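Local coordinates for protein Poly(A) ribonuclease pop2 (Schizosaccharomyces pombe, PDB 2P51) that acts as the catalytic deadenylase subunit of the CCR4-NOT complex, a metal-dependent 3'-exoribonuclease that degrades poly(A) tails to 5'-AMP, at residues N36-L41 with S154-Q159; L83-I88 with I142-F147; L126-K129 with D133-K136; D146-L151 with K178-I183; Y204-I209 with F250-R255. One frame throughout, in Å; residues are numbered along the deposited sequence.

Interaction 1: N36-L41 with S154-Q159; sequences NLIMSL and SGLVLQ
Met39 lies along the backbone at Ser154, while the preceding residue, Ile38, meets Leu156 methyl to methyl. The thioether chain leaves its helix with chi2 extended, which brings Met39 CG to 3.4 Å from Ser154 O and SD to 3.9 Å from Ser154 CA. The bend at chi3 (66°) then folds CE back to 4.1 Å from that same Ser154 CA. Were an alanine here, the whole CG-SD-CE arm would be missing, and the Ser154 backbone would probably lose its cover on this side of the helix. Beside it, the branch methyl of Ile38 does the touching: CG2 comes within 3.7 Å of Leu156 CD1 and 4.1 Å of Leu156 CD2, so it rests against both tips of the leucine fork, the two side chains running at about a right angle. Ser154 itself is pinned. Its OG, held between the backbone N and the carbonyl carbon (chi1 61°), accepts from Leu156 N at 3.0 Å in a nearly straight bond (163°), and it also bonds Leu151 O. The hydroxyl is thus satisfied by Leu156 N and by Leu151 O of the preceding helix, leaving the contact with helix 31-41 apolar apart from the carbonyl of Ser154. Such an ST turn, with Gly155 at positive phi inside it, follows helix 144-152 and begins the connection to strand 163-166 of the DEDD nuclease fold.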
# COMPACT_ATOMS: atom_id res chain seq x y z
N ASN A 36 -9.15 -14.95 6.20
CA ASN A 36 -8.96 -15.98 7.23
C ASN A 36 -7.54 -16.55 7.09
O ASN A 36 -6.88 -16.78 8.11
CB ASN A 36 -9.98 -17.13 7.15
CG ASN A 36 -11.36 -16.77 7.60
OD1 ASN A 36 -12.37 -17.49 7.34
ND2 ASN A 36 -11.44 -15.67 8.31
N LEU A 37 -7.10 -16.77 5.86
CA LEU A 37 -5.74 -17.31 5.66
C LEU A 37 -4.69 -16.33 6.18
O LEU A 37 -3.77 -16.70 6.91
CB LEU A 37 -5.51 -17.62 4.20
CG LEU A 37 -4.17 -18.27 3.81
CD1 LEU A 37 -3.84 -19.52 4.61
CD2 LEU A 37 -4.17 -18.55 2.32
N ILE A 38 -4.84 -15.05 5.79
CA ILE A 38 -3.95 -14.00 6.31
C ILE A 38 -3.98 -13.98 7.83
O ILE A 38 -2.91 -13.92 8.44
CB ILE A 38 -4.30 -12.64 5.72
CG1 ILE A 38 -3.97 -12.62 4.22
CG2 ILE A 38 -3.60 -11.48 6.46
CD1 ILE A 38 -4.57 -11.44 3.46
N MET A 39 -5.16 -14.00 8.46
CA MET A 39 -5.22 -13.97 9.93
C MET A 39 -4.48 -15.14 10.57
O MET A 39 -3.89 -14.97 11.64
CB MET A 39 -6.69 -13.97 10.38
CG MET A 39 -7.28 -12.59 10.12
SD MET A 39 -9.03 -12.62 10.50
CE MET A 39 -9.05 -12.88 12.25
N SER A 40 -4.53 -16.29 9.91
CA SER A 40 -3.86 -17.46 10.46
C SER A 40 -2.34 -17.39 10.35
O SER A 40 -1.68 -18.19 11.05
CB SER A 40 -4.37 -18.69 9.70
OG SER A 40 -3.73 -18.90 8.45
N LEU A 41 -1.81 -16.50 9.51
CA LEU A 41 -0.37 -16.41 9.25
C LEU A 41 0.29 -15.23 9.93
O LEU A 41 1.50 -15.23 10.12
CB LEU A 41 -0.11 -16.30 7.73
CG LEU A 41 -0.35 -17.61 6.95
CD1 LEU A 41 -0.49 -17.45 5.47
CD2 LEU A 41 0.82 -18.56 7.27
N SER A 154 -8.40 -8.05 11.94
CA SER A 154 -7.52 -9.11 11.46
C SER A 154 -6.32 -9.35 12.35
O SER A 154 -5.74 -10.45 12.27
CB SER A 154 -7.00 -8.78 10.03
OG SER A 154 -6.22 -7.56 10.06
N GLY A 155 -5.92 -8.37 13.14
CA GLY A 155 -4.64 -8.42 13.87
C GLY A 155 -3.57 -7.66 13.08
O GLY A 155 -2.48 -7.50 13.64
N LEU A 156 -3.82 -7.19 11.85
CA LEU A 156 -2.75 -6.50 11.13
C LEU A 156 -2.68 -5.04 11.56
O LEU A 156 -1.56 -4.47 11.44
CB LEU A 156 -2.99 -6.58 9.63
CG LEU A 156 -2.47 -7.84 8.89
CD1 LEU A 156 -3.24 -9.11 9.32
CD2 LEU A 156 -2.52 -7.63 7.39
N VAL A 157 -3.82 -4.44 11.96
CA VAL A 157 -3.77 -3.01 12.36
C VAL A 157 -3.98 -2.86 13.86
O VAL A 157 -4.42 -3.84 14.49
CB VAL A 157 -4.78 -2.16 11.56
CG1 VAL A 157 -4.43 -2.18 10.08
CG2 VAL A 157 -6.22 -2.63 11.80
N LEU A 158 -3.66 -1.71 14.42
CA LEU A 158 -3.81 -1.44 15.86
C LEU A 158 -2.88 -2.31 16.71
O LEU A 158 -3.04 -2.50 17.91
CB LEU A 158 -5.26 -1.57 16.32
CG LEU A 158 -6.29 -0.67 15.61
CD1 LEU A 158 -7.72 -1.22 15.71
CD2 LEU A 158 -6.28 0.76 16.17
N GLN A 159 -1.85 -2.90 16.10
CA GLN A 159 -0.98 -3.80 16.83
C GLN A 159 0.50 -3.45 16.63
O GLN A 159 1.03 -3.53 15.53
CB GLN A 159 -1.22 -5.25 16.35
CG GLN A 159 -2.59 -5.81 16.62
CD GLN A 159 -2.88 -6.18 18.07
OE1 GLN A 159 -4.04 -6.49 18.38
NE2 GLN A 159 -1.84 -6.17 18.91

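Interaction 2: L83-I88 with I142-F147; sequences LKIIQI and IEPADF
Ile88 and Phe147 owe their meeting to two first torsions. In Ile88 CG1 stands opposite the carbonyl carbon (chi1 -63°), and an extended second torsion carries CD1 straight out from the strand; in Phe147 CG stands opposite the backbone N (chi1 171°), which swings the ring off the helix toward the sheet. CD1 of Ile88 arrives 3.5 Å from Phe147 CE2 and 4.0 Å from Phe147 CZ, so one methyl bears on the CE2 corner of the ring at a slant. A second contact lies nearer the helix start. Ile85 turns CG1 away (chi1 -168°) and leaves its branch methyl to face the helix, where CG2 sits 3.8 Å from Pro144 CG. Both pairs are hydrophobic, and the proline occupies the first turn of its helix, directly after the N-cap residue Glu143. Between the two isoleucines the chain makes a classic beta bulge, Ile86 and Gln87 both facing Glu53, a ligand of one of the two magnesium ions; the side chain of Ile85 is about 6 Å from that of Glu53. The contact thereby lays the start of helix 144-152 against the beginning of strand 87-93 and the loop leading into it. Ile88 also touches Thr52 of strand 47-53, while Phe108 of strand 105-109 and Phe110, the latter edge-to-face, close in on the Phe147 ring.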
# COMPACT_ATOMS: atom_id res chain seq x y z
N LEU A 83 -11.80 9.65 -5.39
CA LEU A 83 -11.51 8.62 -6.37
C LEU A 83 -11.44 7.27 -5.68
O LEU A 83 -10.78 7.15 -4.63
CB LEU A 83 -10.18 8.87 -7.09
CG LEU A 83 -10.08 10.20 -7.88
CD1 LEU A 83 -8.72 10.28 -8.59
CD2 LEU A 83 -11.22 10.32 -8.87
N LYS A 84 -12.12 6.32 -6.27
CA LYS A 84 -12.19 5.01 -5.61
C LYS A 84 -10.94 4.16 -5.78
O LYS A 84 -10.32 4.08 -6.84
CB LYS A 84 -13.38 4.23 -6.18
CG LYS A 84 -14.73 4.86 -5.80
CD LYS A 84 -15.83 4.07 -6.52
CE LYS A 84 -17.16 4.67 -6.03
NZ LYS A 84 -18.27 3.90 -6.62
N ILE A 85 -10.59 3.48 -4.70
CA ILE A 85 -9.51 2.50 -4.72
C ILE A 85 -9.77 1.37 -5.72
O ILE A 85 -10.92 0.99 -5.87
CB ILE A 85 -9.31 1.93 -3.30
CG1 ILE A 85 -8.03 1.13 -3.13
CG2 ILE A 85 -10.52 1.09 -2.84
CD1 ILE A 85 -6.75 1.81 -3.37
N ILE A 86 -8.67 0.89 -6.33
CA ILE A 86 -8.80 -0.20 -7.32
C ILE A 86 -8.12 -1.46 -6.82
O ILE A 86 -8.69 -2.57 -7.01
CB ILE A 86 -8.29 0.27 -8.71
CG1 ILE A 86 -9.21 1.36 -9.29
CG2 ILE A 86 -8.15 -0.88 -9.69
CD1 ILE A 86 -8.65 2.10 -10.52
N GLN A 87 -6.97 -1.38 -6.19
CA GLN A 87 -6.36 -2.58 -5.68
C GLN A 87 -5.57 -2.26 -4.39
O GLN A 87 -5.03 -1.16 -4.28
CB GLN A 87 -5.27 -3.24 -6.56
CG GLN A 87 -5.72 -3.98 -7.77
CD GLN A 87 -4.58 -4.57 -8.56
OE1 GLN A 87 -3.50 -3.93 -8.66
NE2 GLN A 87 -4.77 -5.72 -9.16
N ILE A 88 -5.49 -3.21 -3.48
CA ILE A 88 -4.54 -3.13 -2.36
C ILE A 88 -3.69 -4.38 -2.39
O ILE A 88 -4.26 -5.48 -2.51
CB ILE A 88 -5.21 -3.03 -0.98
CG1 ILE A 88 -6.03 -1.74 -0.84
CG2 ILE A 88 -4.19 -3.18 0.14
CD1 ILE A 88 -6.87 -1.58 0.40
N ILE A 142 -14.31 -6.23 -4.72
CA ILE A 142 -14.67 -6.11 -3.31
C ILE A 142 -15.24 -4.75 -2.96
O ILE A 142 -14.78 -3.74 -3.47
CB ILE A 142 -13.40 -6.34 -2.45
CG1 ILE A 142 -12.84 -7.74 -2.69
CG2 ILE A 142 -13.65 -6.05 -0.98
CD1 ILE A 142 -11.32 -7.81 -2.41
N GLU A 143 -16.21 -4.69 -2.04
CA GLU A 143 -16.59 -3.39 -1.48
C GLU A 143 -15.58 -2.98 -0.41
O GLU A 143 -15.37 -3.80 0.52
CB GLU A 143 -17.97 -3.46 -0.81
CG GLU A 143 -19.09 -3.48 -1.84
CD GLU A 143 -19.21 -2.14 -2.56
OE1 GLU A 143 -18.68 -1.09 -2.13
OE2 GLU A 143 -19.88 -2.17 -3.62
N PRO A 144 -14.97 -1.80 -0.53
CA PRO A 144 -13.98 -1.40 0.49
C PRO A 144 -14.44 -1.57 1.91
O PRO A 144 -13.66 -1.88 2.81
CB PRO A 144 -13.80 0.11 0.18
CG PRO A 144 -13.87 0.09 -1.34
CD PRO A 144 -15.07 -0.79 -1.61
N ALA A 145 -15.72 -1.33 2.16
CA ALA A 145 -16.25 -1.42 3.50
C ALA A 145 -16.21 -2.83 4.05
O ALA A 145 -15.92 -3.07 5.23
CB ALA A 145 -17.70 -0.89 3.45
N ASP A 146 -16.50 -3.82 3.20
CA ASP A 146 -16.43 -5.24 3.60
C ASP A 146 -14.99 -5.60 3.95
O ASP A 146 -14.69 -6.28 4.93
CB ASP A 146 -16.96 -6.11 2.48
CG ASP A 146 -18.45 -5.98 2.24
OD1 ASP A 146 -19.20 -5.46 3.12
OD2 ASP A 146 -18.89 -6.43 1.15
N PHE A 147 -14.06 -5.14 3.12
CA PHE A 147 -12.64 -5.38 3.40
C PHE A 147 -12.23 -4.73 4.68
O PHE A 147 -11.51 -5.28 5.51
CB PHE A 147 -11.85 -4.76 2.23
CG PHE A 147 -10.34 -4.73 2.46
CD1 PHE A 147 -9.58 -5.87 2.34
CD2 PHE A 147 -9.72 -3.53 2.79
CE1 PHE A 147 -8.21 -5.78 2.55
CE2 PHE A 147 -8.35 -3.45 3.01
CZ PHE A 147 -7.56 -4.59 2.89

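Interaction 3: L126-K129 with D133-K136; sequences LLTK and DFKK
Phe134 presents the edge of its ring to two unlike partners, Leu127 and Thr128. On the inner side is buried Leu127, its CB 3.9 Å from Phe134 CZ and 4.0 Å from Phe134 CE2, so the ring rim rests against the root of the leucine. Beyond this root, Leu127 reaches Ile86, Ile132 and His236, and its side chain is about 4 Å from that of the metal ligand Glu53. On the outer side is the exposed Thr128, whose OG1 lies near the ring plane and comes closer, 3.4 Å from Phe134 CE2, while its hydrogen bond goes to Ile124 O of its own helix. Asp133, also on the outside, caps helix 134-140: its OD1 accepts from Lys136 N at 3.2 Å (157°). An alanine in place of Phe134 would probably open a gap beside Leu127 CB and leave Thr128 OG1 without the ring edge it lies against. The polar oxygen at the rim is chemically sensible, since the edge of an aromatic ring is slightly positive and could attract it weakly; otherwise this corner between helices 121-129 and 134-140 is held by hydrophobic contact inside and local polar bonds outside.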
# COMPACT_ATOMS: atom_id res chain seq x y z
N LEU A 126 -3.09 3.13 -18.15
CA LEU A 126 -1.87 2.50 -17.60
C LEU A 126 -2.23 1.22 -16.86
O LEU A 126 -1.54 0.19 -17.00
CB LEU A 126 -1.20 3.46 -16.64
CG LEU A 126 0.05 3.01 -15.87
CD1 LEU A 126 1.20 2.61 -16.81
CD2 LEU A 126 0.50 4.19 -15.00
N LEU A 127 -3.32 1.29 -16.08
CA LEU A 127 -3.70 0.07 -15.33
C LEU A 127 -4.14 -1.05 -16.26
O LEU A 127 -3.89 -2.24 -16.06
CB LEU A 127 -4.80 0.44 -14.31
CG LEU A 127 -4.27 1.24 -13.11
CD1 LEU A 127 -5.41 1.89 -12.32
CD2 LEU A 127 -3.39 0.39 -12.16
N THR A 128 -4.88 -0.68 -17.31
CA THR A 128 -5.32 -1.64 -18.31
C THR A 128 -4.12 -2.32 -18.96
O THR A 128 -4.07 -3.57 -19.06
CB THR A 128 -6.19 -0.97 -19.38
OG1 THR A 128 -7.34 -0.42 -18.71
CG2 THR A 128 -6.71 -1.97 -20.40
N LYS A 129 -3.16 -1.52 -19.41
CA LYS A 129 -1.96 -2.10 -20.04
C LYS A 129 -1.20 -2.96 -19.03
O LYS A 129 -0.50 -3.91 -19.43
CB LYS A 129 -1.07 -1.01 -20.62
CG LYS A 129 -1.65 -0.38 -21.88
CD LYS A 129 -0.59 0.41 -22.62
CE LYS A 129 -1.02 0.94 -23.97
NZ LYS A 129 -1.73 2.23 -23.89
N ASP A 133 -8.24 -6.12 -14.95
CA ASP A 133 -9.47 -6.58 -15.63
C ASP A 133 -10.65 -5.75 -15.15
O ASP A 133 -11.36 -6.10 -14.21
CB ASP A 133 -9.61 -8.08 -15.37
CG ASP A 133 -10.78 -8.70 -16.08
OD1 ASP A 133 -11.65 -7.99 -16.65
OD2 ASP A 133 -10.89 -9.95 -16.10
N PHE A 134 -10.83 -4.60 -15.79
CA PHE A 134 -11.84 -3.69 -15.25
C PHE A 134 -13.23 -4.30 -15.25
O PHE A 134 -14.04 -4.05 -14.37
CB PHE A 134 -11.76 -2.36 -16.04
CG PHE A 134 -10.69 -1.43 -15.45
CD1 PHE A 134 -10.92 -0.76 -14.26
CD2 PHE A 134 -9.46 -1.23 -16.08
CE1 PHE A 134 -9.99 0.09 -13.67
CE2 PHE A 134 -8.49 -0.42 -15.50
CZ PHE A 134 -8.74 0.24 -14.28
N LYS A 135 -13.56 -5.15 -16.25
CA LYS A 135 -14.89 -5.71 -16.26
C LYS A 135 -15.11 -6.57 -15.01
O LYS A 135 -16.14 -6.59 -14.36
CB LYS A 135 -15.12 -6.56 -17.51
CG LYS A 135 -16.52 -7.16 -17.58
CD LYS A 135 -16.79 -7.96 -18.82
CE LYS A 135 -16.56 -7.36 -20.21
NZ LYS A 135 -15.65 -8.29 -20.92
N LYS A 136 -14.08 -7.32 -14.62
CA LYS A 136 -14.16 -8.17 -13.44
C LYS A 136 -14.24 -7.34 -12.18
O LYS A 136 -14.98 -7.75 -11.26
CB LYS A 136 -13.00 -9.16 -13.38
CG LYS A 136 -13.35 -10.35 -12.50
CD LYS A 136 -12.33 -11.47 -12.68
CE LYS A 136 -12.50 -12.56 -11.62
NZ LYS A 136 -11.52 -13.67 -11.79

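Interaction 4: D146-L151 with K178-I183; sequences DFAELL and KAMTQI
Ala148 is the small bump that lets two helices come close, set into the hollow formed by the backbone of Ala179 and Met180. Its CB is only 3.0 Å from Ala179 O and 3.6 Å from Met180 CA, a tight fit in which a methyl presses on main chain. Ala179 offers a second methyl beside it, its CB 4.3 Å from Ala148 CB. One turn along, the larger pieces interlock. Met180 has CG anti to the carbonyl carbon (chi1 -73°) and an extended chi2, which puts SD 3.9 Å from Leu151 CD2; the chi3 bend turns only the terminal methyl. Phe147 backs this row from within its own helix, with Leu151 CB lying over one ring face toward the rim. The carbonyl touched by Ala148 has a polar partner as well: Gln182 NE2 donates to Ala179 O at 2.9 Å in a nearly straight bond (166°), meeting a lone pair in the carbonyl plane. Chemically, then, the join between these segments is methyl against main chain, with a thioether against a leucine methyl and no polar bond, while the carbonyl at the crossing, near the end of helix 170-181, keeps a donor from its own segment.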
# COMPACT_ATOMS: atom_id res chain seq x y z
N ASP A 146 -16.50 -3.82 3.20
CA ASP A 146 -16.43 -5.24 3.60
C ASP A 146 -14.99 -5.60 3.95
O ASP A 146 -14.69 -6.28 4.93
CB ASP A 146 -16.96 -6.11 2.48
CG ASP A 146 -18.45 -5.98 2.24
OD1 ASP A 146 -19.20 -5.46 3.12
OD2 ASP A 146 -18.89 -6.43 1.15
N PHE A 147 -14.06 -5.14 3.12
CA PHE A 147 -12.64 -5.38 3.40
C PHE A 147 -12.23 -4.73 4.68
O PHE A 147 -11.51 -5.28 5.51
CB PHE A 147 -11.85 -4.76 2.23
CG PHE A 147 -10.34 -4.73 2.46
CD1 PHE A 147 -9.58 -5.87 2.34
CD2 PHE A 147 -9.72 -3.53 2.79
CE1 PHE A 147 -8.21 -5.78 2.55
CE2 PHE A 147 -8.35 -3.45 3.01
CZ PHE A 147 -7.56 -4.59 2.89
N ALA A 148 -12.69 -3.50 4.86
CA ALA A 148 -12.24 -2.76 6.04
C ALA A 148 -12.69 -3.41 7.34
O ALA A 148 -11.90 -3.50 8.30
CB ALA A 148 -12.75 -1.33 5.87
N GLU A 149 -13.94 -3.87 7.44
CA GLU A 149 -14.37 -4.59 8.62
C GLU A 149 -13.43 -5.75 8.95
O GLU A 149 -13.05 -5.95 10.11
CB GLU A 149 -15.75 -5.17 8.35
CG GLU A 149 -16.79 -4.67 9.31
CD GLU A 149 -18.16 -5.10 8.85
OE1 GLU A 149 -18.26 -6.30 8.50
OE2 GLU A 149 -19.05 -4.22 8.85
N LEU A 150 -13.07 -6.53 7.94
CA LEU A 150 -12.18 -7.67 8.14
C LEU A 150 -10.77 -7.24 8.51
O LEU A 150 -10.11 -7.84 9.37
CB LEU A 150 -12.17 -8.56 6.88
CG LEU A 150 -13.53 -9.26 6.62
CD1 LEU A 150 -13.47 -10.10 5.34
CD2 LEU A 150 -13.97 -10.13 7.78
N LEU A 151 -10.28 -6.18 7.85
CA LEU A 151 -8.92 -5.74 8.12
C LEU A 151 -8.79 -5.24 9.55
O LEU A 151 -7.84 -5.56 10.25
CB LEU A 151 -8.50 -4.62 7.16
CG LEU A 151 -7.06 -4.11 7.37
CD1 LEU A 151 -6.05 -5.23 7.10
CD2 LEU A 151 -6.77 -2.89 6.51
N LYS A 178 -9.01 5.67 4.55
CA LYS A 178 -10.34 5.93 3.97
C LYS A 178 -11.20 4.67 4.01
O LYS A 178 -12.38 4.65 4.36
CB LYS A 178 -10.19 6.43 2.53
CG LYS A 178 -11.47 6.46 1.72
CD LYS A 178 -11.23 6.94 0.28
CE LYS A 178 -12.56 6.99 -0.50
NZ LYS A 178 -12.25 7.20 -1.97
N ALA A 179 -10.64 3.52 3.64
CA ALA A 179 -11.39 2.28 3.65
C ALA A 179 -11.82 1.97 5.08
O ALA A 179 -12.99 1.66 5.36
CB ALA A 179 -10.55 1.14 3.11
N MET A 180 -10.89 2.05 6.04
CA MET A 180 -11.29 1.65 7.39
C MET A 180 -12.27 2.62 8.04
O MET A 180 -13.08 2.17 8.85
CB MET A 180 -10.02 1.54 8.26
CG MET A 180 -9.25 0.28 7.87
SD MET A 180 -7.81 0.02 8.95
CE MET A 180 -6.88 1.51 8.61
N THR A 181 -12.20 3.92 7.71
CA THR A 181 -13.03 4.89 8.45
C THR A 181 -14.32 5.26 7.74
O THR A 181 -15.26 5.72 8.40
CB THR A 181 -12.24 6.19 8.72
OG1 THR A 181 -11.86 6.81 7.48
CG2 THR A 181 -10.95 5.94 9.49
N GLN A 182 -14.33 5.08 6.42
CA GLN A 182 -15.47 5.39 5.56
C GLN A 182 -15.96 6.82 5.65
O GLN A 182 -17.17 7.08 5.51
CB GLN A 182 -16.62 4.46 5.92
CG GLN A 182 -16.35 3.00 5.56
CD GLN A 182 -16.30 2.74 4.06
OE1 GLN A 182 -17.22 3.12 3.33
NE2 GLN A 182 -15.22 2.09 3.63
N ILE A 183 -15.05 7.77 5.85
CA ILE A 183 -15.46 9.16 5.94
C ILE A 183 -14.38 9.97 5.24
O ILE A 183 -13.30 9.40 5.01
CB ILE A 183 -15.54 9.63 7.40
CG1 ILE A 183 -14.27 9.27 8.18
CG2 ILE A 183 -16.78 9.10 8.11
CD1 ILE A 183 -14.29 9.82 9.61

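Interaction 5: Y204-I209 with F250-R255; sequences YDIKYI and FEIRSR
Ile206 and Ile252 join helix 206-213, which follows edge strand 203-205 of the nuclease sheet directly, to the long helix 238-257, which also bears the metal ligand Asp241. The principal touch is one methyl on another, Ile206 CG2 lying 3.6 Å from Ile252 CD1. Ile252 extends its longer branch (chi2 168°) to make it, and its short branch serves a looser second contact, Ile252 CG2 standing 4.4 Å from Ile209 CG2. Ile252 therefore spans two residues one turn apart, while Ile206 also packs on Thr245, Ile248 and Phe249 of the long helix. Just before Ile206, Asp205 caps the helix: OD1 accepts from Lys207 N at 2.8 Å, with a weak bond from Tyr208 N; OD1 also bonds His168 N, and OD2 bonds Ser169 OG and Tyr270 N. On one flank of helix 238-257, Arg255 NE meets the anti lone pair of Glu251 OE2 at 2.6 Å, almost straight (175°); on another, Arg253 lays its guanidinium face over Phe250 CD1 while bridging to Glu96. Charges are paired away from the interface, and the contact between these two segments is made by isoleucine side chains, giving shape and dispersion rather than directed bonds.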
# COMPACT_ATOMS: atom_id res chain seq x y z
N TYR A 204 7.34 1.89 8.27
CA TYR A 204 8.50 2.50 7.60
C TYR A 204 8.12 2.83 6.15
O TYR A 204 7.42 1.99 5.53
CB TYR A 204 9.73 1.58 7.58
CG TYR A 204 10.27 1.25 8.96
CD1 TYR A 204 11.03 2.17 9.67
CD2 TYR A 204 10.01 0.02 9.53
CE1 TYR A 204 11.53 1.88 10.92
CE2 TYR A 204 10.51 -0.27 10.78
CZ TYR A 204 11.26 0.64 11.47
OH TYR A 204 11.74 0.31 12.73
N ASP A 205 8.58 3.98 5.70
CA ASP A 205 8.40 4.37 4.30
C ASP A 205 9.77 4.27 3.64
O ASP A 205 10.64 5.09 3.95
CB ASP A 205 7.80 5.77 4.20
CG ASP A 205 7.53 6.21 2.77
OD1 ASP A 205 8.20 5.68 1.83
OD2 ASP A 205 6.68 7.09 2.55
N ILE A 206 9.95 3.30 2.75
CA ILE A 206 11.27 3.09 2.12
C ILE A 206 11.70 4.32 1.33
O ILE A 206 12.90 4.53 1.20
CB ILE A 206 11.21 1.85 1.21
CG1 ILE A 206 11.01 0.56 2.01
CG2 ILE A 206 12.43 1.72 0.29
CD1 ILE A 206 10.72 -0.64 1.10
N LYS A 207 10.74 5.09 0.78
CA LYS A 207 11.14 6.31 0.06
C LYS A 207 11.73 7.34 1.01
O LYS A 207 12.71 8.05 0.69
CB LYS A 207 9.95 6.96 -0.65
CG LYS A 207 10.33 8.22 -1.46
CD LYS A 207 10.96 7.92 -2.79
CE LYS A 207 11.36 9.25 -3.48
NZ LYS A 207 12.25 8.94 -4.63
N TYR A 208 11.11 7.46 2.19
CA TYR A 208 11.69 8.34 3.18
C TYR A 208 13.10 7.87 3.53
O TYR A 208 14.06 8.63 3.62
CB TYR A 208 10.81 8.37 4.45
CG TYR A 208 11.48 9.14 5.58
CD1 TYR A 208 11.39 10.54 5.60
CD2 TYR A 208 12.18 8.51 6.63
CE1 TYR A 208 12.00 11.24 6.63
CE2 TYR A 208 12.79 9.23 7.64
CZ TYR A 208 12.69 10.61 7.63
OH TYR A 208 13.27 11.36 8.62
N ILE A 209 13.25 6.56 3.79
CA ILE A 209 14.56 6.03 4.17
C ILE A 209 15.58 6.25 3.05
O ILE A 209 16.68 6.79 3.31
CB ILE A 209 14.46 4.53 4.53
CG1 ILE A 209 13.52 4.27 5.70
CG2 ILE A 209 15.88 4.01 4.80
CD1 ILE A 209 13.26 2.80 6.01
N PHE A 250 14.06 -5.57 3.07
CA PHE A 250 14.99 -6.43 3.82
C PHE A 250 16.41 -6.23 3.27
O PHE A 250 17.40 -6.30 4.04
CB PHE A 250 14.54 -7.88 3.79
CG PHE A 250 13.32 -8.03 4.73
CD1 PHE A 250 13.52 -8.09 6.09
CD2 PHE A 250 12.02 -8.07 4.21
CE1 PHE A 250 12.44 -8.21 6.96
CE2 PHE A 250 10.94 -8.22 5.06
CZ PHE A 250 11.16 -8.30 6.42
N GLU A 251 16.51 -5.98 1.96
CA GLU A 251 17.87 -5.81 1.41
C GLU A 251 18.48 -4.51 1.91
O GLU A 251 19.68 -4.49 2.23
CB GLU A 251 17.84 -5.86 -0.13
CG GLU A 251 19.22 -5.85 -0.76
CD GLU A 251 20.13 -7.00 -0.40
OE1 GLU A 251 19.57 -8.03 0.07
OE2 GLU A 251 21.37 -6.89 -0.59
N ILE A 252 17.74 -3.42 1.96
CA ILE A 252 18.22 -2.13 2.48
C ILE A 252 18.58 -2.26 3.95
O ILE A 252 19.60 -1.76 4.45
CB ILE A 252 17.07 -1.09 2.26
CG1 ILE A 252 17.00 -0.66 0.78
CG2 ILE A 252 17.12 0.05 3.24
CD1 ILE A 252 15.64 0.12 0.67
N ARG A 253 17.72 -2.99 4.72
CA ARG A 253 17.99 -3.20 6.13
C ARG A 253 19.32 -3.92 6.30
O ARG A 253 20.14 -3.59 7.16
CB ARG A 253 16.89 -4.04 6.77
CG ARG A 253 16.97 -4.04 8.29
CD ARG A 253 15.82 -4.86 8.88
NE ARG A 253 16.12 -6.28 8.65
CZ ARG A 253 15.41 -7.26 9.22
NH1 ARG A 253 14.35 -6.99 10.01
NH2 ARG A 253 15.79 -8.50 8.95
N SER A 254 19.55 -4.94 5.47
CA SER A 254 20.83 -5.67 5.55
C SER A 254 22.03 -4.85 5.12
O SER A 254 23.07 -4.85 5.79
CB SER A 254 20.70 -6.90 4.64
OG SER A 254 21.93 -7.61 4.66
N ARG A 255 21.90 -4.15 3.98
CA ARG A 255 23.06 -3.45 3.44
C ARG A 255 23.38 -2.17 4.21
O ARG A 255 24.59 -1.94 4.33
CB ARG A 255 22.85 -3.07 1.98
CG ARG A 255 22.78 -4.27 1.03
CD ARG A 255 23.13 -3.84 -0.38
NE ARG A 255 22.83 -4.86 -1.37
CZ ARG A 255 23.29 -4.87 -2.62
NH1 ARG A 255 24.10 -3.88 -3.01
NH2 ARG A 255 22.92 -5.86 -3.42

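Overall arrangement
From the N terminus, helix 31-41 is met by residues 154-159, closing a loop of 112 residues (interaction 1). Within that loop interaction 2 joins strand 87-93 to the start of helix 144-152, and inside interaction 2 lies the short helical corner of interaction 3; Ile86 links these two by touching Leu127 and Phe134. Interaction 4 opens where interaction 2 ends, sharing Asp146 and Phe147, and crosses interaction 1 as it runs on to helix 170-181; Val157 touches both Leu151 and Met180 there. Interaction 5 follows in series, tying helix 206-213 to helix 238-257 across the chain's centre from interactions 2, 3 and 4.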